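Long-range contacts in BRAMP domain protein (Streptomyces davawensis, PDB 5MLD), which replaces the C-8 methyl group of FMN by an amino group from glutamate, giving 8-amino-8-demethylriboflavin 5'-phosphate in the biosynthesis of the antibiotic roseoflavin: residues Leu3-Leu8 against Ala82-Ile87; Ile45-Glu50 against Trp72-Glu77; Asn124-Leu129 against Ala194-Leu199. All coordinates share one frame; numbering follows the deposited sequence.

Interaction 1 (Leu3-Leu8 against Ala82-Ile87)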
loop_
_atom_site.group_PDB
_atom_site.type_symbol
_atom_site.label_atom_id
_atom_site.label_comp_id
_atom_site.label_asym_id
_atom_site.label_seq_id
_atom_site.Cartn_x
_atom_site.Cartn_y
_atom_site.Cartn_z
ATOM N N LEU A 3 -19.035 28.252 3.735
ATOM C CA LEU A 3 -18.110 27.140 3.858
ATOM C C LEU A 3 -16.768 27.494 3.224
ATOM O O LEU A 3 -16.689 28.309 2.300
ATOM C CB LEU A 3 -18.689 25.900 3.184
ATOM C CG LEU A 3 -20.000 25.394 3.782
ATOM C CD1 LEU A 3 -20.590 24.387 2.833
ATOM C CD2 LEU A 3 -19.713 24.752 5.106
ATOM N N LYS A 4 -15.707 26.864 3.725
ATOM C CA LYS A 4 -14.351 27.148 3.275
ATOM C C LYS A 4 -13.671 25.859 2.859
ATOM O O LYS A 4 -13.773 24.845 3.556
ATOM C CB LYS A 4 -13.507 27.815 4.379
ATOM C CG LYS A 4 -14.105 29.098 4.915
ATOM C CD LYS A 4 -13.382 29.534 6.166
ATOM C CE LYS A 4 -14.232 30.514 6.955
ATOM N NZ LYS A 4 -13.573 31.842 7.107
ATOM N N ALA A 5 -12.945 25.920 1.742
ATOM C CA ALA A 5 -12.102 24.825 1.285
ATOM C C ALA A 5 -10.648 25.263 1.374
ATOM O O ALA A 5 -10.285 26.322 0.858
ATOM C CB ALA A 5 -12.442 24.431 -0.151
ATOM N N LEU A 6 -9.823 24.450 2.024
ATOM C CA LEU A 6 -8.403 24.721 2.163
ATOM C C LEU A 6 -7.660 23.696 1.318
ATOM O O LEU A 6 -7.809 22.494 1.536
ATOM C CB LEU A 6 -7.969 24.644 3.622
ATOM C CG LEU A 6 -6.471 24.870 3.841
ATOM C CD1 LEU A 6 -6.046 26.282 3.369
ATOM C CD2 LEU A 6 -6.121 24.620 5.285
ATOM N N ILE A 7 -6.886 24.166 0.342
ATOM C CA ILE A 7 -6.151 23.291 -0.571
ATOM C C ILE A 7 -4.677 23.438 -0.249
ATOM O O ILE A 7 -4.140 24.543 -0.332
ATOM C CB ILE A 7 -6.424 23.639 -2.040
ATOM C CG1 ILE A 7 -7.947 23.666 -2.295
ATOM C CG2 ILE A 7 -5.703 22.629 -2.947
ATOM C CD1 ILE A 7 -8.367 24.195 -3.672
ATOM N N LEU A 8 -4.025 22.338 0.124
ATOM C CA LEU A 8 -2.613 22.373 0.516
ATOM C C LEU A 8 -1.793 21.782 -0.624
ATOM O O LEU A 8 -1.831 20.573 -0.859
ATOM C CB LEU A 8 -2.366 21.598 1.812
ATOM C CG LEU A 8 -3.190 22.063 3.013
ATOM C CD1 LEU A 8 -2.835 21.222 4.245
ATOM C CD2 LEU A 8 -2.962 23.547 3.269
ATOM N N ALA A 82 -11.291 25.111 8.245
ATOM C CA ALA A 82 -11.743 24.745 6.911
ATOM C C ALA A 82 -12.761 23.612 6.987
ATOM O O ALA A 82 -12.563 22.627 7.705
ATOM C CB ALA A 82 -10.560 24.331 6.042
ATOM N N ASP A 83 -13.848 23.756 6.233
ATOM C CA ASP A 83 -14.856 22.707 6.173
ATOM C C ASP A 83 -14.444 21.599 5.221
ATOM O O ASP A 83 -14.817 20.437 5.428
ATOM C CB ASP A 83 -16.193 23.321 5.766
ATOM C CG ASP A 83 -16.543 24.512 6.624
ATOM O OD1 ASP A 83 -16.967 24.270 7.771
ATOM O OD2 ASP A 83 -16.361 25.677 6.181
ATOM N N ILE A 84 -13.664 21.935 4.195
ATOM C CA ILE A 84 -13.123 20.959 3.257
ATOM C C ILE A 84 -11.603 21.090 3.291
ATOM O O ILE A 84 -11.074 22.205 3.241
ATOM C CB ILE A 84 -13.654 21.184 1.829
ATOM C CG1 ILE A 84 -15.178 20.994 1.761
ATOM C CG2 ILE A 84 -12.992 20.209 0.881
ATOM C CD1 ILE A 84 -15.790 21.585 0.533
ATOM N N LEU A 85 -10.910 19.954 3.403
ATOM C CA LEU A 85 -9.454 19.900 3.306
ATOM C C LEU A 85 -9.101 19.108 2.053
ATOM O O LEU A 85 -9.468 17.939 1.934
ATOM C CB LEU A 85 -8.835 19.246 4.547
ATOM C CG LEU A 85 -7.304 19.123 4.444
ATOM C CD1 LEU A 85 -6.671 20.506 4.464
ATOM C CD2 LEU A 85 -6.716 18.279 5.554
ATOM N N VAL A 86 -8.461 19.755 1.096
ATOM C CA VAL A 86 -7.980 19.073 -0.096
ATOM C C VAL A 86 -6.472 19.017 0.007
ATOM O O VAL A 86 -5.808 20.062 -0.051
ATOM C CB VAL A 86 -8.398 19.787 -1.384
ATOM C CG1 VAL A 86 -7.810 19.046 -2.590
ATOM C CG2 VAL A 86 -9.928 19.915 -1.460
ATOM N N ILE A 87 -5.918 17.813 0.127
ATOM C CA ILE A 87 -4.474 17.650 -0.009
ATOM C C ILE A 87 -4.165 17.540 -1.497
ATOM O O ILE A 87 -4.736 16.702 -2.201
ATOM C CB ILE A 87 -3.964 16.417 0.750
ATOM C CG1 ILE A 87 -4.321 16.471 2.246
ATOM C CG2 ILE A 87 -2.449 16.266 0.520
ATOM C CD1 ILE A 87 -3.652 17.580 3.007
#
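The carbonyl oxygen of Lys4 is gripped by two successive backbone amides: Ile84 N lies 3.0 Å from Lys4 O, and Asp83 N adds a second, weak bond whose N-H...O angle is only 127°. Asp83 also answers with its side chain. Its CG stands beside the backbone N (chi1 -51°), and OD2 accepts the amide of Lys4 through the anti lone pair, 2.8 Å from Lys4 N. The Leu3 side chain crosses that of Asp83 at about a right angle, its CD2 3.5 Å from Asp83 CG. Beyond Asp83 the pairing becomes regular and parallel: Leu6 N bonds Ile84 O, Val86 N bonds Leu6 O, and Leu8 N bonds Val86 O at 2.9 Å. The strand axes, 4.7 Å apart at their closest and inclined by 17°, agree with parallel pairing of adjacent strands.

On one face Ala5 CB meets Ile84 CB at 4.0 Å, while Ile7 and Val86 lie side by side and point the same way. On the other, Leu6 CB packs 3.6 Å from Ala82 CB, just where the chain leaves helical geometry, and Leu8 CD1 is 3.9 Å from both Leu85 CD1 and Ile87 CD1.

The two are inner strands of the parallel core of the flavodoxin-like sheet. Strand 38-43 bonds the far edge of strand 4-9, and strand 125-132 that of strand 84-92. Helix 20-34 covers Ile7, Ile84 and Val86, with helix 183-205 reaching Ile84 on the same face, whereas Leu6 and Leu8 pack against helix 72-81 on the opposite one.

Interaction 2 (Ile45-Glu50 against Trp72-Glu77)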
loop_
_atom_site.group_PDB
_atom_site.type_symbol
_atom_site.label_atom_id
_atom_site.label_comp_id
_atom_site.label_asym_id
_atom_site.label_seq_id
_atom_site.Cartn_x
_atom_site.Cartn_y
_atom_site.Cartn_z
ATOM N N ILE A 45 5.390 24.084 1.746
ATOM C CA ILE A 45 6.850 24.155 1.786
ATOM C C ILE A 45 7.341 25.597 1.877
ATOM O O ILE A 45 8.495 25.834 2.265
ATOM C CB ILE A 45 7.466 23.431 0.565
ATOM C CG1 ILE A 45 8.937 23.088 0.807
ATOM C CG2 ILE A 45 7.343 24.251 -0.721
ATOM C CD1 ILE A 45 9.146 21.968 1.770
ATOM N N ASP A 46 6.504 26.577 1.531
ATOM C CA ASP A 46 6.916 27.971 1.679
ATOM C C ASP A 46 7.020 28.386 3.129
ATOM O O ASP A 46 7.585 29.445 3.418
ATOM C CB ASP A 46 5.923 28.928 1.025
ATOM C CG ASP A 46 5.877 28.800 -0.483
ATOM O OD1 ASP A 46 6.807 28.213 -1.078
ATOM O OD2 ASP A 46 4.892 29.287 -1.067
ATOM N N HIS A 47 6.460 27.596 4.028
ATOM C CA HIS A 47 6.297 27.975 5.417
ATOM C C HIS A 47 7.194 27.150 6.324
ATOM O O HIS A 47 7.486 25.983 6.049
ATOM C CB HIS A 47 4.837 27.812 5.818
ATOM C CG HIS A 47 3.932 28.713 5.053
ATOM N ND1 HIS A 47 3.716 30.025 5.418
ATOM C CD2 HIS A 47 3.248 28.521 3.900
ATOM C CE1 HIS A 47 2.912 30.595 4.535
ATOM N NE2 HIS A 47 2.608 29.701 3.611
ATOM N N ASP A 48 7.610 27.776 7.423
ATOM C CA ASP A 48 8.548 27.173 8.358
ATOM C C ASP A 48 7.768 26.286 9.320
ATOM O O ASP A 48 7.189 26.766 10.292
ATOM C CB ASP A 48 9.319 28.269 9.083
ATOM C CG ASP A 48 10.321 27.728 10.068
ATOM O OD1 ASP A 48 10.800 26.589 9.887
ATOM O OD2 ASP A 48 10.622 28.453 11.037
ATOM N N ILE A 49 7.772 24.978 9.058
ATOM C CA ILE A 49 7.064 23.995 9.877
ATOM C C ILE A 49 8.089 23.009 10.421
ATOM O O ILE A 49 8.702 22.268 9.647
ATOM C CB ILE A 49 5.993 23.247 9.065
ATOM C CG1 ILE A 49 4.996 24.208 8.403
ATOM C CG2 ILE A 49 5.308 22.184 9.929
ATOM C CD1 ILE A 49 4.224 25.065 9.345
ATOM N N GLU A 50 8.254 22.974 11.748
ATOM C CA GLU A 50 9.295 22.140 12.342
ATOM C C GLU A 50 8.917 20.667 12.268
ATOM O O GLU A 50 7.808 20.278 12.648
ATOM C CB GLU A 50 9.553 22.543 13.799
ATOM C CG GLU A 50 10.588 21.660 14.492
ATOM C CD GLU A 50 11.919 21.579 13.730
ATOM O OE1 GLU A 50 12.472 22.637 13.334
ATOM O OE2 GLU A 50 12.415 20.449 13.527
ATOM N N TRP A 72 3.475 26.479 12.393
ATOM C CA TRP A 72 2.457 25.437 12.501
ATOM C C TRP A 72 1.163 25.915 13.162
ATOM O O TRP A 72 0.084 25.565 12.653
ATOM C CB TRP A 72 3.032 24.217 13.228
ATOM C CG TRP A 72 1.997 23.147 13.464
ATOM C CD1 TRP A 72 1.586 22.668 14.673
ATOM C CD2 TRP A 72 1.229 22.448 12.474
ATOM N NE1 TRP A 72 0.635 21.694 14.501
ATOM C CE2 TRP A 72 0.389 21.546 13.161
ATOM C CE3 TRP A 72 1.169 22.492 11.077
ATOM C CZ2 TRP A 72 -0.497 20.699 12.500
ATOM C CZ3 TRP A 72 0.285 21.646 10.421
ATOM C CH2 TRP A 72 -0.531 20.761 11.139
ATOM N N PRO A 73 1.175 26.674 14.268
ATOM C CA PRO A 73 -0.114 27.138 14.824
ATOM C C PRO A 73 -0.972 27.871 13.807
ATOM O O PRO A 73 -2.187 27.635 13.730
ATOM C CB PRO A 73 0.315 28.052 15.982
ATOM C CG PRO A 73 1.619 27.466 16.431
ATOM C CD PRO A 73 2.306 27.023 15.151
ATOM N N TRP A 74 -0.356 28.750 13.012
ATOM C CA TRP A 74 -1.068 29.436 11.937
ATOM C C TRP A 74 -1.717 28.443 10.970
ATOM O O TRP A 74 -2.904 28.564 10.642
ATOM C CB TRP A 74 -0.096 30.361 11.201
ATOM C CG TRP A 74 -0.588 30.901 9.898
ATOM C CD1 TRP A 74 -1.380 31.996 9.715
ATOM C CD2 TRP A 74 -0.291 30.394 8.580
ATOM N NE1 TRP A 74 -1.606 32.195 8.371
ATOM C CE2 TRP A 74 -0.952 31.225 7.656
ATOM C CE3 TRP A 74 0.462 29.319 8.101
ATOM C CZ2 TRP A 74 -0.881 31.016 6.274
ATOM C CZ3 TRP A 74 0.530 29.114 6.727
ATOM C CH2 TRP A 74 -0.138 29.956 5.833
ATOM N N LEU A 75 -0.955 27.445 10.509
ATOM C CA LEU A 75 -1.514 26.486 9.555
ATOM C C LEU A 75 -2.554 25.582 10.210
ATOM O O LEU A 75 -3.584 25.280 9.595
ATOM C CB LEU A 75 -0.401 25.642 8.923
ATOM C CG LEU A 75 -0.813 24.609 7.864
ATOM C CD1 LEU A 75 -1.698 25.205 6.785
ATOM C CD2 LEU A 75 0.423 23.935 7.234
ATOM N N LEU A 76 -2.290 25.120 11.438
ATOM C CA LEU A 76 -3.258 24.281 12.146
ATOM C C LEU A 76 -4.587 25.000 12.308
ATOM O O LEU A 76 -5.660 24.391 12.184
ATOM C CB LEU A 76 -2.704 23.875 13.518
ATOM C CG LEU A 76 -3.605 22.988 14.390
ATOM C CD1 LEU A 76 -4.058 21.760 13.624
ATOM C CD2 LEU A 76 -2.881 22.564 15.675
ATOM N N GLU A 77 -4.541 26.304 12.573
ATOM C CA GLU A 77 -5.786 27.041 12.750
ATOM C C GLU A 77 -6.574 27.115 11.448
ATOM O O GLU A 77 -7.804 27.025 11.468
ATOM C CB GLU A 77 -5.507 28.437 13.303
ATOM C CG GLU A 77 -6.752 29.210 13.716
ATOM C CD GLU A 77 -7.698 28.419 14.626
ATOM O OE1 GLU A 77 -8.927 28.535 14.434
ATOM O OE2 GLU A 77 -7.229 27.685 15.528
#
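His47 meets Trp74 through its whole imidazole ring and sets its CB toward helix 72-81. From CB, CG turns beside the backbone N, anti to the carbonyl carbon (chi1 -63°), and lies 3.8 Å from Trp74 CZ3. ND1 also nears CZ3, but its polar partner is Glu71 OE1, a hydrogen bond that should limit rotation of the ring. On the other branch CD2 is 4.0 Å from Trp74 CZ3. Farther out, CE1 approaches Trp74 CH2 to 3.4 Å and NE2 reaches the same CH2 at 3.5 Å. Trp74 CZ3 stands 3.5 Å above the centre of the imidazole, yet the planes are inclined by 33°, so the rings meet obliquely.

Two residues on, Ile49 CD1 presses against the first turn of the helix, 3.4 Å from Trp72 N and 4.1 Å from Trp72 CB. No hydrogen bond joins the two segments directly; Glu71 instead takes both His47 ND1 and Asp48 N, and Asp70 both Glu50 N and Trp72 N.

The arrangement belongs to the long connection of a beta-alpha-beta crossover in the flavodoxin-like fold: the chain leaving strand 38-43 is packed onto the start of the helix that leads into strand 84-92.

Interaction 3 (Asn124-Leu129 against Ala194-Leu199)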
loop_
_atom_site.group_PDB
_atom_site.type_symbol
_atom_site.label_atom_id
_atom_site.label_comp_id
_atom_site.label_asym_id
_atom_site.label_seq_id
_atom_site.Cartn_x
_atom_site.Cartn_y
_atom_site.Cartn_z
ATOM N N ASN A 124 -16.807 16.121 11.327
ATOM C CA ASN A 124 -17.767 16.813 10.469
ATOM C C ASN A 124 -17.124 17.592 9.341
ATOM O O ASN A 124 -17.813 18.382 8.671
ATOM C CB ASN A 124 -18.684 17.725 11.283
ATOM C CG ASN A 124 -19.352 16.957 12.370
ATOM O OD1 ASN A 124 -20.101 16.033 12.084
ATOM N ND2 ASN A 124 -19.030 17.269 13.620
ATOM N N LYS A 125 -15.835 17.386 9.095
ATOM C CA LYS A 125 -15.192 17.985 7.934
ATOM C C LYS A 125 -15.119 16.967 6.797
ATOM O O LYS A 125 -15.411 15.777 6.960
ATOM C CB LYS A 125 -13.810 18.517 8.321
ATOM C CG LYS A 125 -13.885 19.614 9.382
ATOM C CD LYS A 125 -12.490 20.005 9.827
ATOM C CE LYS A 125 -12.554 21.075 10.893
ATOM N NZ LYS A 125 -13.224 22.294 10.400
ATOM N N VAL A 126 -14.762 17.452 5.614
ATOM C CA VAL A 126 -14.771 16.634 4.405
ATOM C C VAL A 126 -13.401 16.735 3.756
ATOM O O VAL A 126 -12.801 17.816 3.739
ATOM C CB VAL A 126 -15.877 17.088 3.428
ATOM C CG1 VAL A 126 -15.770 16.356 2.108
ATOM C CG2 VAL A 126 -17.258 16.867 4.041
ATOM N N ALA A 127 -12.898 15.611 3.250
ATOM C CA ALA A 127 -11.589 15.547 2.615
ATOM C C ALA A 127 -11.715 15.196 1.141
ATOM O O ALA A 127 -12.562 14.387 0.743
ATOM C CB ALA A 127 -10.678 14.521 3.306
ATOM N N GLY A 128 -10.854 15.824 0.335
ATOM C CA GLY A 128 -10.663 15.433 -1.041
ATOM C C GLY A 128 -9.177 15.402 -1.336
ATOM O O GLY A 128 -8.350 15.786 -0.506
ATOM N N LEU A 129 -8.849 14.954 -2.536
ATOM C CA LEU A 129 -7.454 14.722 -2.862
ATOM C C LEU A 129 -7.217 15.108 -4.313
ATOM O O LEU A 129 -8.014 14.743 -5.182
ATOM C CB LEU A 129 -7.127 13.256 -2.619
ATOM C CG LEU A 129 -5.694 12.806 -2.478
ATOM C CD1 LEU A 129 -5.021 13.552 -1.325
ATOM C CD2 LEU A 129 -5.770 11.342 -2.185
ATOM N N ALA A 194 -17.763 18.613 -6.948
ATOM C CA ALA A 194 -19.209 18.514 -6.759
ATOM C C ALA A 194 -19.544 17.702 -5.512
ATOM O O ALA A 194 -20.412 18.093 -4.716
ATOM C CB ALA A 194 -19.862 17.900 -7.995
ATOM N N ASN A 195 -18.852 16.583 -5.310
ATOM C CA ASN A 195 -19.217 15.675 -4.223
ATOM C C ASN A 195 -18.705 16.159 -2.865
ATOM O O ASN A 195 -19.437 16.084 -1.871
ATOM C CB ASN A 195 -18.695 14.259 -4.511
ATOM C CG ASN A 195 -19.434 13.562 -5.634
ATOM O OD1 ASN A 195 -20.497 14.003 -6.074
ATOM N ND2 ASN A 195 -18.884 12.443 -6.088
ATOM N N THR A 196 -17.460 16.667 -2.783
ATOM C CA THR A 196 -17.011 17.232 -1.508
ATOM C C THR A 196 -17.867 18.420 -1.102
ATOM O O THR A 196 -18.138 18.614 0.087
ATOM C CB THR A 196 -15.546 17.664 -1.557
ATOM O OG1 THR A 196 -15.345 18.594 -2.637
ATOM C CG2 THR A 196 -14.668 16.451 -1.762
ATOM N N SER A 197 -18.267 19.245 -2.067
ATOM C CA SER A 197 -19.099 20.406 -1.749
ATOM C C SER A 197 -20.450 19.982 -1.182
ATOM O O SER A 197 -20.922 20.550 -0.187
ATOM C CB SER A 197 -19.291 21.271 -2.990
ATOM O OG SER A 197 -18.043 21.784 -3.433
ATOM N N HIS A 198 -21.093 18.999 -1.818
ATOM C CA HIS A 198 -22.380 18.514 -1.327
ATOM C C HIS A 198 -22.255 17.956 0.086
ATOM O O HIS A 198 -23.031 18.306 0.985
ATOM C CB HIS A 198 -22.944 17.446 -2.264
ATOM C CG HIS A 198 -24.244 16.879 -1.788
ATOM N ND1 HIS A 198 -25.442 17.545 -1.945
ATOM C CD2 HIS A 198 -24.531 15.736 -1.120
ATOM C CE1 HIS A 198 -26.416 16.822 -1.418
ATOM N NE2 HIS A 198 -25.890 15.724 -0.903
ATOM N N LEU A 199 -21.276 17.082 0.306
ATOM C CA LEU A 199 -21.158 16.477 1.627
ATOM C C LEU A 199 -20.816 17.512 2.690
ATOM O O LEU A 199 -21.254 17.386 3.844
ATOM C CB LEU A 199 -20.118 15.360 1.580
ATOM C CG LEU A 199 -19.885 14.522 2.833
ATOM C CD1 LEU A 199 -21.176 13.841 3.268
ATOM C CD2 LEU A 199 -18.829 13.472 2.565
#
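Val126 directs both its methyl groups at helix 183-205, one to each of two residues a helical turn apart. CG1, anti to the backbone N (chi1 173°), meets Thr196, lying 3.8 Å from Thr196 O and 3.9 Å from Thr196 CB. CG2 meets Leu199 instead: it is 3.7 Å from Leu199 CG and 4.0 Å from Leu199 CD2. Ala127, next along the strand, turns its CB away from the helix and contributes its carbonyl, with Ala127 O 3.9 Å from Thr196 CG2. At Gly128 the strand offers bare backbone, and the same methyl group approaches Gly128 CA to 4.2 Å.

The hydroxyl of Thr196 takes no part in this apolar contact. OG1 stands between the backbone N and the carbonyl carbon (chi1 56°), and is hydrogen-bonded to Tyr32 OH and Met192 O. No hydrogen bond joins the two segments, so packing alone holds them together here.

The strand and helix axes run antiparallel, at 174°, and come within 8.4 Å of each other. A neighbouring subunit packs on helix 183-205, setting its Tyr208 against His198 and Leu199. Strand 125-132 lies between strands 84-92 and 154-155, to both of which its backbone bonds, and helix 138-152 covers Ala127 and Leu129 on the face away from helix 183-205.

How the interactions relate
Interactions 1 and 3 share one sheet, whose strands 4-9, 84-92 and 125-132 run parallel; strand 84-92 is bonded to both others, and the centres of the two interactions are about 9 Å apart. The centre of interaction 2 is about 15 Å from that of interaction 1 and about 23 Å from that of interaction 3; along the chain it falls between the two strands of interaction 1. Helix 72-81, which runs on into strand 84-92, joins it to the sheet, with Leu75 CD1 4.1 Å from Leu8 CD2. Interaction 3 follows later. The C-terminal ends of these strands carry or adjoin FMN-binding Ile91, Cys132 and Thr11, consistent with the pairing bringing separate parts of the flavin site together.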